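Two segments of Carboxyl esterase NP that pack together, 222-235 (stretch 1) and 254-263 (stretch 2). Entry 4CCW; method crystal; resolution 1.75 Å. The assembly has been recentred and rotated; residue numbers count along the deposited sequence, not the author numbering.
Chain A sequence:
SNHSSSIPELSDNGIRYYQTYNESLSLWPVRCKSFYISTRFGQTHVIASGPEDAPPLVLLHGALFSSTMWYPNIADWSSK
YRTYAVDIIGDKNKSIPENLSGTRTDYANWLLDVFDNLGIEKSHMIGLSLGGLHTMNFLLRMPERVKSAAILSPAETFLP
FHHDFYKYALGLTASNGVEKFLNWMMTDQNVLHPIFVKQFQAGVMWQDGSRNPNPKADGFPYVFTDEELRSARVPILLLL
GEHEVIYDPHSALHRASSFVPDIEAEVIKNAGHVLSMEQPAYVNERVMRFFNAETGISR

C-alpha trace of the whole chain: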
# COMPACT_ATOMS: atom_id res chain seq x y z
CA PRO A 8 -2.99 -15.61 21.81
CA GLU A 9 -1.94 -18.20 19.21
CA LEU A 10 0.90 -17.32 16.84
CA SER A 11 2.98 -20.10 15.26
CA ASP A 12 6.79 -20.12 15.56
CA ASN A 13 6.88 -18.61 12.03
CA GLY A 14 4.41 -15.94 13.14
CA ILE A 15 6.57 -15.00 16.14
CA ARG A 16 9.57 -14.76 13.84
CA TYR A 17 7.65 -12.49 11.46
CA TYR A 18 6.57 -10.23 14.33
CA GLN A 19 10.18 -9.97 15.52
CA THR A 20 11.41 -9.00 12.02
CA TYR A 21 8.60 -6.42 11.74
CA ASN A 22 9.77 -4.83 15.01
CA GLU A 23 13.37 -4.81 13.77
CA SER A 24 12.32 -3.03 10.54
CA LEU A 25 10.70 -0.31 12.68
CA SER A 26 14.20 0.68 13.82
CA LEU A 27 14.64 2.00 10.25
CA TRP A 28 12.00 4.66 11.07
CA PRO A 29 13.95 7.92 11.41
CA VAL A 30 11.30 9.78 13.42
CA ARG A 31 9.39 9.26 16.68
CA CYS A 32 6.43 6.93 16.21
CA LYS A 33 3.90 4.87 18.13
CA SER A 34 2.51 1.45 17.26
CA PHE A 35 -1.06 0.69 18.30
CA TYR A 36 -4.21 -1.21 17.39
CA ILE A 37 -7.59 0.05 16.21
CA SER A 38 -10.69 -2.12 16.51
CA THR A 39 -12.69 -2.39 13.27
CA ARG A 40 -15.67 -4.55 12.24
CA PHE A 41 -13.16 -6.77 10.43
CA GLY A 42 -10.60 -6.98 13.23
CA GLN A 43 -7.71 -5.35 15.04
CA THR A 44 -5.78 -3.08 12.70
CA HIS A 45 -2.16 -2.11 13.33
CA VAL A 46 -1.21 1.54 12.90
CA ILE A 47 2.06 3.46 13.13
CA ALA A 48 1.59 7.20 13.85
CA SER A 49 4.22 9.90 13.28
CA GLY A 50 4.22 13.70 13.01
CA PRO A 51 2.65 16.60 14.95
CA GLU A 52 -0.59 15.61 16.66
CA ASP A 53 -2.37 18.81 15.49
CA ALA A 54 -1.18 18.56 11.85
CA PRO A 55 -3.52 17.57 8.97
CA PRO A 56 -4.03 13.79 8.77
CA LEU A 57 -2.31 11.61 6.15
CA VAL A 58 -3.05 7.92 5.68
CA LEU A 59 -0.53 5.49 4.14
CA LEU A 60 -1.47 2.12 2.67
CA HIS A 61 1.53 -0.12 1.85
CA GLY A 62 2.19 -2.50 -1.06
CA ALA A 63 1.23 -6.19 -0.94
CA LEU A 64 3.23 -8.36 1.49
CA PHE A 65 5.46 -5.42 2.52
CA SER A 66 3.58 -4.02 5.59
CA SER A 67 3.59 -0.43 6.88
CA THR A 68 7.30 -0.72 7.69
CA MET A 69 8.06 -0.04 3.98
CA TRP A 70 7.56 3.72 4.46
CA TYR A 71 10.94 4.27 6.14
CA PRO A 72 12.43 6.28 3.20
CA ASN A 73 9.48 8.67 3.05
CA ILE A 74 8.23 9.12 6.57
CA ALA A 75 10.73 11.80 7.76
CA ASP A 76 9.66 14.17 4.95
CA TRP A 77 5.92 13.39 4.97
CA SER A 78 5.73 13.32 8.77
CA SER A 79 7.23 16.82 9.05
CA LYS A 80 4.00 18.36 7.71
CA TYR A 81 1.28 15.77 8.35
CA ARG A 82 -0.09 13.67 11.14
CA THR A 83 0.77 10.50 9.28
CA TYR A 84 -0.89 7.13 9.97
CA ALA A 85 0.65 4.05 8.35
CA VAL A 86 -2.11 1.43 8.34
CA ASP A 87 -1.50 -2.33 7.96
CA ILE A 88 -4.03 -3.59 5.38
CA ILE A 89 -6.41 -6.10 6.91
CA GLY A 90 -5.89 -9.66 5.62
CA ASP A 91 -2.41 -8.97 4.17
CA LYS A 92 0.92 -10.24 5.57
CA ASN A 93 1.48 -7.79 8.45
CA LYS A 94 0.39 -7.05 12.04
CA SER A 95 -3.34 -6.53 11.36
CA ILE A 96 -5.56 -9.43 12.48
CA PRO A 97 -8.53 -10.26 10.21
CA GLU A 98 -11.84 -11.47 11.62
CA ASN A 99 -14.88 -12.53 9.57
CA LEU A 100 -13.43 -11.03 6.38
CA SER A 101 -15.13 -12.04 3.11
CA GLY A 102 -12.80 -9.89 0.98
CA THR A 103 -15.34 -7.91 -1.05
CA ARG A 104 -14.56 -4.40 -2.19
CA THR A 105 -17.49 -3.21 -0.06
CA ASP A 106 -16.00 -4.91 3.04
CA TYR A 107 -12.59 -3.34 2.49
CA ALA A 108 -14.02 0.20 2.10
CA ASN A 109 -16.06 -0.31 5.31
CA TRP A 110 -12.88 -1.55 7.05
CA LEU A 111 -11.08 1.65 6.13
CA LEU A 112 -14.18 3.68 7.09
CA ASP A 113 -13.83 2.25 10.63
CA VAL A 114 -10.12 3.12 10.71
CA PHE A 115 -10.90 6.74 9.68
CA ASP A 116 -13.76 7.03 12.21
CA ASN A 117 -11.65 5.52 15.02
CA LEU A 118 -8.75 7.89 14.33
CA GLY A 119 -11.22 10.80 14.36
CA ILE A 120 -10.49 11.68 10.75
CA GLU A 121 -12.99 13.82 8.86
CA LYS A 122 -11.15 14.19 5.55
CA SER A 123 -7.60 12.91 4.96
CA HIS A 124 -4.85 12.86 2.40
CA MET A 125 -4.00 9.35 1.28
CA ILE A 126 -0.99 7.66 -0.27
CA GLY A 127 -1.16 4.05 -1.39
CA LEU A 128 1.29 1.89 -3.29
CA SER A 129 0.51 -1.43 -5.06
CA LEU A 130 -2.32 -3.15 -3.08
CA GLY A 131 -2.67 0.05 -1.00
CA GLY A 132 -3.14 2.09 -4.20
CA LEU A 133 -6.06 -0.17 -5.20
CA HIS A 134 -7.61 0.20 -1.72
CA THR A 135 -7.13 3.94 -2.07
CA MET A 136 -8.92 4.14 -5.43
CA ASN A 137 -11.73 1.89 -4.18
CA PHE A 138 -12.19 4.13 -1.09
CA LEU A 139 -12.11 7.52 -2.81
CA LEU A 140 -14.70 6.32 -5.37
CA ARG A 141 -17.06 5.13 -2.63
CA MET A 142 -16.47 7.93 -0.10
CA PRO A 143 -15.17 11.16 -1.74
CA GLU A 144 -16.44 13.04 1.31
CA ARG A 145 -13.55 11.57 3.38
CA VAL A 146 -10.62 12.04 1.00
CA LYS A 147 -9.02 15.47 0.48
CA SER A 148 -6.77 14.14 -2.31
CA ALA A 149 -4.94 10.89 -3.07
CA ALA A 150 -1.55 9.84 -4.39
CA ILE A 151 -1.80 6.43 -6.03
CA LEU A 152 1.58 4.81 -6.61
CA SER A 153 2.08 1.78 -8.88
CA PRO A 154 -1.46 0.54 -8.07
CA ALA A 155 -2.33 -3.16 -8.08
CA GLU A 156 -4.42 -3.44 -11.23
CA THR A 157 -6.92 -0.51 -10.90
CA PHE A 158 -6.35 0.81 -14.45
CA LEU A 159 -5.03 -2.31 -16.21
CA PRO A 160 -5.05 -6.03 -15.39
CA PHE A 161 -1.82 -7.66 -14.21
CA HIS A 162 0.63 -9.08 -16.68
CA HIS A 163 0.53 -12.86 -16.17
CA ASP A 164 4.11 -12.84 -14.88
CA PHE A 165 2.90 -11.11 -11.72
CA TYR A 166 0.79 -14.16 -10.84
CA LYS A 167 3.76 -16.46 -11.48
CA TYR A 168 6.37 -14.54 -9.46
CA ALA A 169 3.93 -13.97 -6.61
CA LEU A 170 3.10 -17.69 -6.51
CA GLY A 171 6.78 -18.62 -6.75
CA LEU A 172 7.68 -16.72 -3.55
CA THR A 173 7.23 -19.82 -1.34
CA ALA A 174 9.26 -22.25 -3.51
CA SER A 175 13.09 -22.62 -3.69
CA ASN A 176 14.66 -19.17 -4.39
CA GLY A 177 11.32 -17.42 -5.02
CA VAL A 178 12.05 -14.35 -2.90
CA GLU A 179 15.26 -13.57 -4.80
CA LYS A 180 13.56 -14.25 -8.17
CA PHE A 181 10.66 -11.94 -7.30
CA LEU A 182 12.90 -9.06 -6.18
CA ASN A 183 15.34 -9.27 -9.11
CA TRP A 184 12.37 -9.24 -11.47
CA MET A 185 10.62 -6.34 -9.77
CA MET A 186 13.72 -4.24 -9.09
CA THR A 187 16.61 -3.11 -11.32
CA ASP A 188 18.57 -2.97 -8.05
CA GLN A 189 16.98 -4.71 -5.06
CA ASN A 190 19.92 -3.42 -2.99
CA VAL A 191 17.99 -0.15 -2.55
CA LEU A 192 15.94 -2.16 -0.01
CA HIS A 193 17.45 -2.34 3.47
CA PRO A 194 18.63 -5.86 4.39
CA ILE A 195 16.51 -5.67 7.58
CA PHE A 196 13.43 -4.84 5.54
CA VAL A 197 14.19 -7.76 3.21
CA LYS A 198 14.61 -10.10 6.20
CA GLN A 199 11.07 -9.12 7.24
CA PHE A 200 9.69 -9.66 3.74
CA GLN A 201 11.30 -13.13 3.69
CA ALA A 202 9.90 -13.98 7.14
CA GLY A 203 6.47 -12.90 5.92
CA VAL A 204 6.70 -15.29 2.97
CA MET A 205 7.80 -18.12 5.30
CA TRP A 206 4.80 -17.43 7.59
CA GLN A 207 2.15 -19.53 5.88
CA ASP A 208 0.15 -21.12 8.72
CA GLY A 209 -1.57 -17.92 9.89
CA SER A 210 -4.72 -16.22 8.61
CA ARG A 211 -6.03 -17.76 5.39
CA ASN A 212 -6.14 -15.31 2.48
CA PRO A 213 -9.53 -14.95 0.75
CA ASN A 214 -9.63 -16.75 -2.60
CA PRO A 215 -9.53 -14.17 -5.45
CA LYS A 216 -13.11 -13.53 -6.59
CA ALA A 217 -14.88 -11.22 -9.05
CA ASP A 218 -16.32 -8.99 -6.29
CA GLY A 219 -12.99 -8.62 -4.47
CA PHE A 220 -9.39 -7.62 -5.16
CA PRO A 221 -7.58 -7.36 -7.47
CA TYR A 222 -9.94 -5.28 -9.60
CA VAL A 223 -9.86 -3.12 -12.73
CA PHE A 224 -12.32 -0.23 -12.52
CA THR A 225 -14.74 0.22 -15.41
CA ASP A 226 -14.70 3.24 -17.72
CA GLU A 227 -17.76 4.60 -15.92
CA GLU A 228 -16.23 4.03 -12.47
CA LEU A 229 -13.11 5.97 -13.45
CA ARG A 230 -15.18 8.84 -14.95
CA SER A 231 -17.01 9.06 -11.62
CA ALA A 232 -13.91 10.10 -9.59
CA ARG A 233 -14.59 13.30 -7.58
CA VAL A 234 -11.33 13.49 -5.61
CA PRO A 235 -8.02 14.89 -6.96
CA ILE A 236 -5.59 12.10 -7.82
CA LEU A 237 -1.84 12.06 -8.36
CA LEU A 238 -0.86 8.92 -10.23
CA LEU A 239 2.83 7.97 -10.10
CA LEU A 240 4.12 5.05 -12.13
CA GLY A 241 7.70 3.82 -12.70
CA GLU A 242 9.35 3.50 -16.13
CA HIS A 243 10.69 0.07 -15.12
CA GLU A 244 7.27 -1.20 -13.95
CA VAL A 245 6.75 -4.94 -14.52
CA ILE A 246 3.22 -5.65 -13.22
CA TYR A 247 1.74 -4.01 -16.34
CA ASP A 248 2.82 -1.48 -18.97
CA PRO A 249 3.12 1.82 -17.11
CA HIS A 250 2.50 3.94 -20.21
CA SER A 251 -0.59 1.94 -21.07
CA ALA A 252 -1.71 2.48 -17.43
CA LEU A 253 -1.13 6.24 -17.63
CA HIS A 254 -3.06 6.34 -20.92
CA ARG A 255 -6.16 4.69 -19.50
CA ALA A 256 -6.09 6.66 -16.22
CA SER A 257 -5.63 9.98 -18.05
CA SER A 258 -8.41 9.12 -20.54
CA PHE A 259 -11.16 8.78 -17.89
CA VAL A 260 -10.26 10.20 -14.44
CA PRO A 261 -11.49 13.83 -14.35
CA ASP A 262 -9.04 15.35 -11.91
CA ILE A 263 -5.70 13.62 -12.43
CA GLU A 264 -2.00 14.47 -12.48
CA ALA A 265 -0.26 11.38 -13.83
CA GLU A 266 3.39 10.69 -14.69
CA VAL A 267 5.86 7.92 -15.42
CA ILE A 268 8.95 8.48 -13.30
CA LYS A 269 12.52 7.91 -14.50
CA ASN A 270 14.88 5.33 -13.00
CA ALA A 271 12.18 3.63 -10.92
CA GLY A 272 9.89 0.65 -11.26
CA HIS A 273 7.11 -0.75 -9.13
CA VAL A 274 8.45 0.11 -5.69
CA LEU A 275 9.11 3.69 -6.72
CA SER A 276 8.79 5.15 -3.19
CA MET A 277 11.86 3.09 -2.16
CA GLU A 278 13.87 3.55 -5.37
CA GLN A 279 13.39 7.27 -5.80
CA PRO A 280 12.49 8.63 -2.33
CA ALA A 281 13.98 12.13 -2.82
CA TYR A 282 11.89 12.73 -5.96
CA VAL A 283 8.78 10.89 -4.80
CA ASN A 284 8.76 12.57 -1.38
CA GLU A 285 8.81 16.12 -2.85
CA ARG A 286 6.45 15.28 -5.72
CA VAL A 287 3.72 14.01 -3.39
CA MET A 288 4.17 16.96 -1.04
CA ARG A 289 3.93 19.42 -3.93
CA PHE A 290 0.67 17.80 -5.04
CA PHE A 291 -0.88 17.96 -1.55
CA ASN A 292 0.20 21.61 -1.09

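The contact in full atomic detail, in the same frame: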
# COMPACT_ATOMS: atom_id res chain seq x y z
N TYR A 222 -8.81 -5.77 -8.82
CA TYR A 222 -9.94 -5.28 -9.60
C TYR A 222 -9.47 -4.21 -10.56
O TYR A 222 -8.56 -3.44 -10.25
CB TYR A 222 -11.04 -4.73 -8.66
CG TYR A 222 -12.26 -4.19 -9.40
CD1 TYR A 222 -13.07 -5.04 -10.16
CD2 TYR A 222 -12.61 -2.84 -9.34
CE1 TYR A 222 -14.19 -4.57 -10.84
CE2 TYR A 222 -13.72 -2.36 -10.01
CZ TYR A 222 -14.51 -3.23 -10.76
OH TYR A 222 -15.60 -2.77 -11.45
N VAL A 223 -10.07 -4.18 -11.75
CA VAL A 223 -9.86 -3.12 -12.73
C VAL A 223 -11.16 -2.33 -12.83
O VAL A 223 -12.21 -2.88 -13.16
CB VAL A 223 -9.49 -3.72 -14.10
CG1 VAL A 223 -9.45 -2.63 -15.18
CG2 VAL A 223 -8.13 -4.40 -13.99
N PHE A 224 -11.10 -1.04 -12.52
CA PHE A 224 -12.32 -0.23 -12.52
C PHE A 224 -12.83 -0.02 -13.94
O PHE A 224 -12.04 0.12 -14.87
CB PHE A 224 -12.07 1.11 -11.81
CG PHE A 224 -11.77 0.95 -10.35
CD1 PHE A 224 -12.81 0.93 -9.42
CD2 PHE A 224 -10.46 0.78 -9.91
CE1 PHE A 224 -12.54 0.75 -8.06
CE2 PHE A 224 -10.19 0.56 -8.56
CZ PHE A 224 -11.23 0.57 -7.63
N THR A 225 -14.15 0.01 -14.10
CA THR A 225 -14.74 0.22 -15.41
C THR A 225 -14.51 1.66 -15.87
O THR A 225 -14.13 2.55 -15.09
CB THR A 225 -16.26 -0.04 -15.40
OG1 THR A 225 -16.91 0.94 -14.58
CG2 THR A 225 -16.57 -1.47 -14.90
N ASP A 226 -14.77 1.90 -17.16
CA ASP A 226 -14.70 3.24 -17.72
C ASP A 226 -15.57 4.21 -16.91
O ASP A 226 -15.11 5.29 -16.51
CB ASP A 226 -15.18 3.24 -19.17
CG ASP A 226 -14.21 2.57 -20.12
OD1 ASP A 226 -13.15 2.09 -19.67
OD2 ASP A 226 -14.50 2.53 -21.34
N GLU A 227 -16.81 3.78 -16.65
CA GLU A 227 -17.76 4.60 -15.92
C GLU A 227 -17.32 4.87 -14.49
O GLU A 227 -17.44 5.99 -14.01
CB GLU A 227 -19.18 4.00 -15.98
CG GLU A 227 -19.91 4.25 -17.31
CD GLU A 227 -19.80 5.68 -17.85
OE1 GLU A 227 -20.33 6.63 -17.23
OE2 GLU A 227 -19.18 5.86 -18.93
N GLU A 228 -16.78 3.85 -13.82
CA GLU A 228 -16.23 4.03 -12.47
C GLU A 228 -15.11 5.06 -12.41
O GLU A 228 -15.11 5.93 -11.54
CB GLU A 228 -15.78 2.68 -11.88
CG GLU A 228 -16.98 1.86 -11.43
CD GLU A 228 -16.69 0.41 -11.09
OE1 GLU A 228 -15.68 -0.12 -11.57
OE2 GLU A 228 -17.51 -0.18 -10.37
N LEU A 229 -14.19 5.00 -13.37
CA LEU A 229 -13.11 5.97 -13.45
C LEU A 229 -13.63 7.39 -13.72
O LEU A 229 -13.17 8.35 -13.10
CB LEU A 229 -12.08 5.56 -14.51
CG LEU A 229 -11.26 4.28 -14.26
CD1 LEU A 229 -10.27 4.10 -15.41
CD2 LEU A 229 -10.54 4.32 -12.91
N ARG A 230 -14.58 7.52 -14.64
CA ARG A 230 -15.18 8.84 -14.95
C ARG A 230 -15.85 9.46 -13.73
O ARG A 230 -16.02 10.69 -13.66
CB ARG A 230 -16.22 8.70 -16.06
CG ARG A 230 -15.62 8.56 -17.45
CD ARG A 230 -16.72 8.43 -18.49
NE ARG A 230 -16.17 8.66 -19.81
CZ ARG A 230 -16.15 7.77 -20.80
NH1 ARG A 230 -16.69 6.58 -20.63
NH2 ARG A 230 -15.62 8.10 -21.97
N SER A 231 -16.24 8.61 -12.79
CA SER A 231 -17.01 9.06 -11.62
C SER A 231 -16.16 9.67 -10.50
O SER A 231 -16.72 10.24 -9.55
CB SER A 231 -17.86 7.91 -11.08
OG SER A 231 -17.13 7.07 -10.19
N ALA A 232 -14.83 9.58 -10.62
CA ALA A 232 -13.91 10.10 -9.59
C ALA A 232 -14.18 11.57 -9.29
O ALA A 232 -14.26 12.39 -10.21
CB ALA A 232 -12.46 9.92 -10.02
N ARG A 233 -14.30 11.91 -8.01
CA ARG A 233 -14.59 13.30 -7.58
C ARG A 233 -13.56 13.82 -6.56
O ARG A 233 -13.80 14.79 -5.85
CB ARG A 233 -15.99 13.36 -6.96
CG ARG A 233 -17.13 13.25 -7.96
CD ARG A 233 -18.46 13.64 -7.32
NE ARG A 233 -19.05 12.55 -6.53
CZ ARG A 233 -19.61 12.70 -5.33
NH1 ARG A 233 -19.63 13.88 -4.73
NH2 ARG A 233 -20.14 11.66 -4.71
N VAL A 234 -12.41 13.15 -6.51
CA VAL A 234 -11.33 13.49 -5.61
C VAL A 234 -10.07 13.72 -6.48
O VAL A 234 -9.83 12.94 -7.41
CB VAL A 234 -11.09 12.31 -4.61
CG1 VAL A 234 -9.93 12.59 -3.67
CG2 VAL A 234 -12.34 12.05 -3.79
N PRO A 235 -9.26 14.74 -6.18
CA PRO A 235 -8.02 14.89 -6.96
C PRO A 235 -7.08 13.72 -6.74
O PRO A 235 -6.89 13.28 -5.60
CB PRO A 235 -7.38 16.19 -6.42
CG PRO A 235 -8.36 16.77 -5.46
CD PRO A 235 -9.36 15.72 -5.09
N HIS A 254 -2.14 6.00 -19.84
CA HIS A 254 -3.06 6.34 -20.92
C HIS A 254 -4.48 6.13 -20.46
O HIS A 254 -5.30 7.04 -20.57
CB HIS A 254 -2.77 5.54 -22.19
CG HIS A 254 -3.87 5.62 -23.21
ND1 HIS A 254 -4.87 4.73 -23.26
CD2 HIS A 254 -4.13 6.56 -24.20
CE1 HIS A 254 -5.73 5.07 -24.24
NE2 HIS A 254 -5.28 6.18 -24.82
N ARG A 255 -4.77 4.96 -19.90
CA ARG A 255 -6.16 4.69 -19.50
C ARG A 255 -6.61 5.63 -18.37
O ARG A 255 -7.69 6.23 -18.44
CB ARG A 255 -6.37 3.21 -19.13
CG ARG A 255 -7.84 2.93 -18.80
CD ARG A 255 -8.24 1.47 -18.91
NE ARG A 255 -9.69 1.38 -18.73
CZ ARG A 255 -10.31 1.07 -17.58
NH1 ARG A 255 -9.63 0.73 -16.49
NH2 ARG A 255 -11.64 1.05 -17.55
N ALA A 256 -5.76 5.81 -17.35
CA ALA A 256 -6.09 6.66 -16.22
C ALA A 256 -6.39 8.10 -16.69
O ALA A 256 -7.40 8.71 -16.30
CB ALA A 256 -4.94 6.65 -15.21
N SER A 257 -5.52 8.61 -17.55
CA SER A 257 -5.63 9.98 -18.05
C SER A 257 -6.82 10.17 -18.97
O SER A 257 -7.31 11.28 -19.08
CB SER A 257 -4.35 10.40 -18.78
OG SER A 257 -3.23 10.33 -17.91
N SER A 258 -7.26 9.08 -19.62
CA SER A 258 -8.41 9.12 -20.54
C SER A 258 -9.75 9.32 -19.83
O SER A 258 -10.67 9.92 -20.39
CB SER A 258 -8.44 7.86 -21.42
OG SER A 258 -7.34 7.87 -22.35
N PHE A 259 -9.87 8.81 -18.60
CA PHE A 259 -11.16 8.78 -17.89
C PHE A 259 -11.26 9.55 -16.57
O PHE A 259 -12.34 10.07 -16.23
CB PHE A 259 -11.57 7.32 -17.64
CG PHE A 259 -11.76 6.51 -18.89
CD1 PHE A 259 -12.93 6.62 -19.63
CD2 PHE A 259 -10.77 5.63 -19.33
CE1 PHE A 259 -13.10 5.89 -20.80
CE2 PHE A 259 -10.93 4.91 -20.50
CZ PHE A 259 -12.10 5.04 -21.23
N VAL A 260 -10.18 9.60 -15.79
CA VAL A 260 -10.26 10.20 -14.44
C VAL A 260 -10.27 11.72 -14.58
O VAL A 260 -9.34 12.27 -15.13
CB VAL A 260 -9.10 9.75 -13.52
CG1 VAL A 260 -9.15 10.46 -12.18
CG2 VAL A 260 -9.12 8.23 -13.33
N PRO A 261 -11.32 12.39 -14.10
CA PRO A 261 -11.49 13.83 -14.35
C PRO A 261 -10.38 14.70 -13.79
O PRO A 261 -9.93 15.64 -14.45
CB PRO A 261 -12.79 14.15 -13.62
CG PRO A 261 -13.55 12.89 -13.71
CD PRO A 261 -12.53 11.82 -13.46
N ASP A 262 -9.94 14.42 -12.58
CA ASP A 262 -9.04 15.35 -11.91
C ASP A 262 -7.81 14.53 -11.59
O ASP A 262 -7.73 13.93 -10.52
CB ASP A 262 -9.71 15.93 -10.66
CG ASP A 262 -8.92 17.06 -10.02
OD1 ASP A 262 -7.73 17.25 -10.34
OD2 ASP A 262 -9.51 17.77 -9.17
N ILE A 263 -6.88 14.48 -12.55
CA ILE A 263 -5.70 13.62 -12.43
C ILE A 263 -4.42 14.35 -12.83
O ILE A 263 -4.43 15.17 -13.76
CB ILE A 263 -5.86 12.30 -13.24
CG1 ILE A 263 -4.85 11.25 -12.78
CG2 ILE A 263 -5.74 12.52 -14.75
CD1 ILE A 263 -5.25 9.83 -13.10
O HOH W 1 -10.69 1.49 -21.35
O HOH W 2 -11.05 12.99 -10.04

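A single arginine ties down the start of a helix in the other stretch: the guanidinium of Arg-255 lies beside the backbone just before helix 226-230 and bonds to it and to the first helical side chain. Both terminal nitrogens converge on one carbonyl, Arg-255 NH1 to Phe-224 O at 3.0 Å and Arg-255 NH2 to Phe-224 O at 2.9 Å, and NH2 also donates to Asp-226 OD1 at 2.8 Å, a nearly straight hydrogen bond that is part of a salt bridge. The third nitrogen is served indirectly: water 1 accepts from Arg-255 NE (2.8 Å) and donates to Asp-226 OD1 (3.0 Å), so the carboxylate oxygen meets the arginine both directly and through water. These partners lie near the guanidinium plane, where the N-H bonds point, while Leu-229 CD1 covers one face, 3.6 Å from Arg-255 NH1.

The helix start is also organised from within. Thr-225 OG1 caps it by accepting from Glu-228 N (3.0 Å), and Glu-228 OE1 returns the bond by accepting from Thr-225 N (3.0 Å).

Helices 226-230 and 254-259 cross at -62°, their axes approaching to 9.4 Å. Phe-259, one turn beyond Arg-255, fills much of the space between them. Its CB packs on Leu-229 CB at 3.6 Å, and its ring receives an off-centre CH-pi contact from Asp-226 CB, 4.2 Å from the centroid. Arg-230 NH2 reaches the ring edge, 3.6 Å from Phe-259 CE1, which in turn lies over one face of that guanidinium; Arg-230 NH1 is held by a salt bridge to Glu-227 OE2 (3.1 Å). The main chains come close here as well: Arg-230 CA points its hydrogen at Phe-259 O, a 3.3 Å CA-H...O contact.

Beyond the helices the packing is mainly apolar. Val-260, the first residue to leave helical phi/psi, sets CG2 4.2 Å from Leu-229 CB and CG1 4.0 Å from Ala-232 CB. The small Ala-232 side chain also meets the ring of Pro-261, CB to CD at 3.9 Å, and Pro-261 CG lies 3.3 Å from Arg-230 O. Farther along, Pro-235 and Asp-262 come alongside, their CA atoms 5.1 Å apart, without a direct hydrogen bond between the two backbones. Water 2 bridges them instead, accepting from Asp-262 N (3.1 Å) and lying within donating distance of Val-234 O (2.9 Å). Together the stretches bury 660 Å², counting both sides.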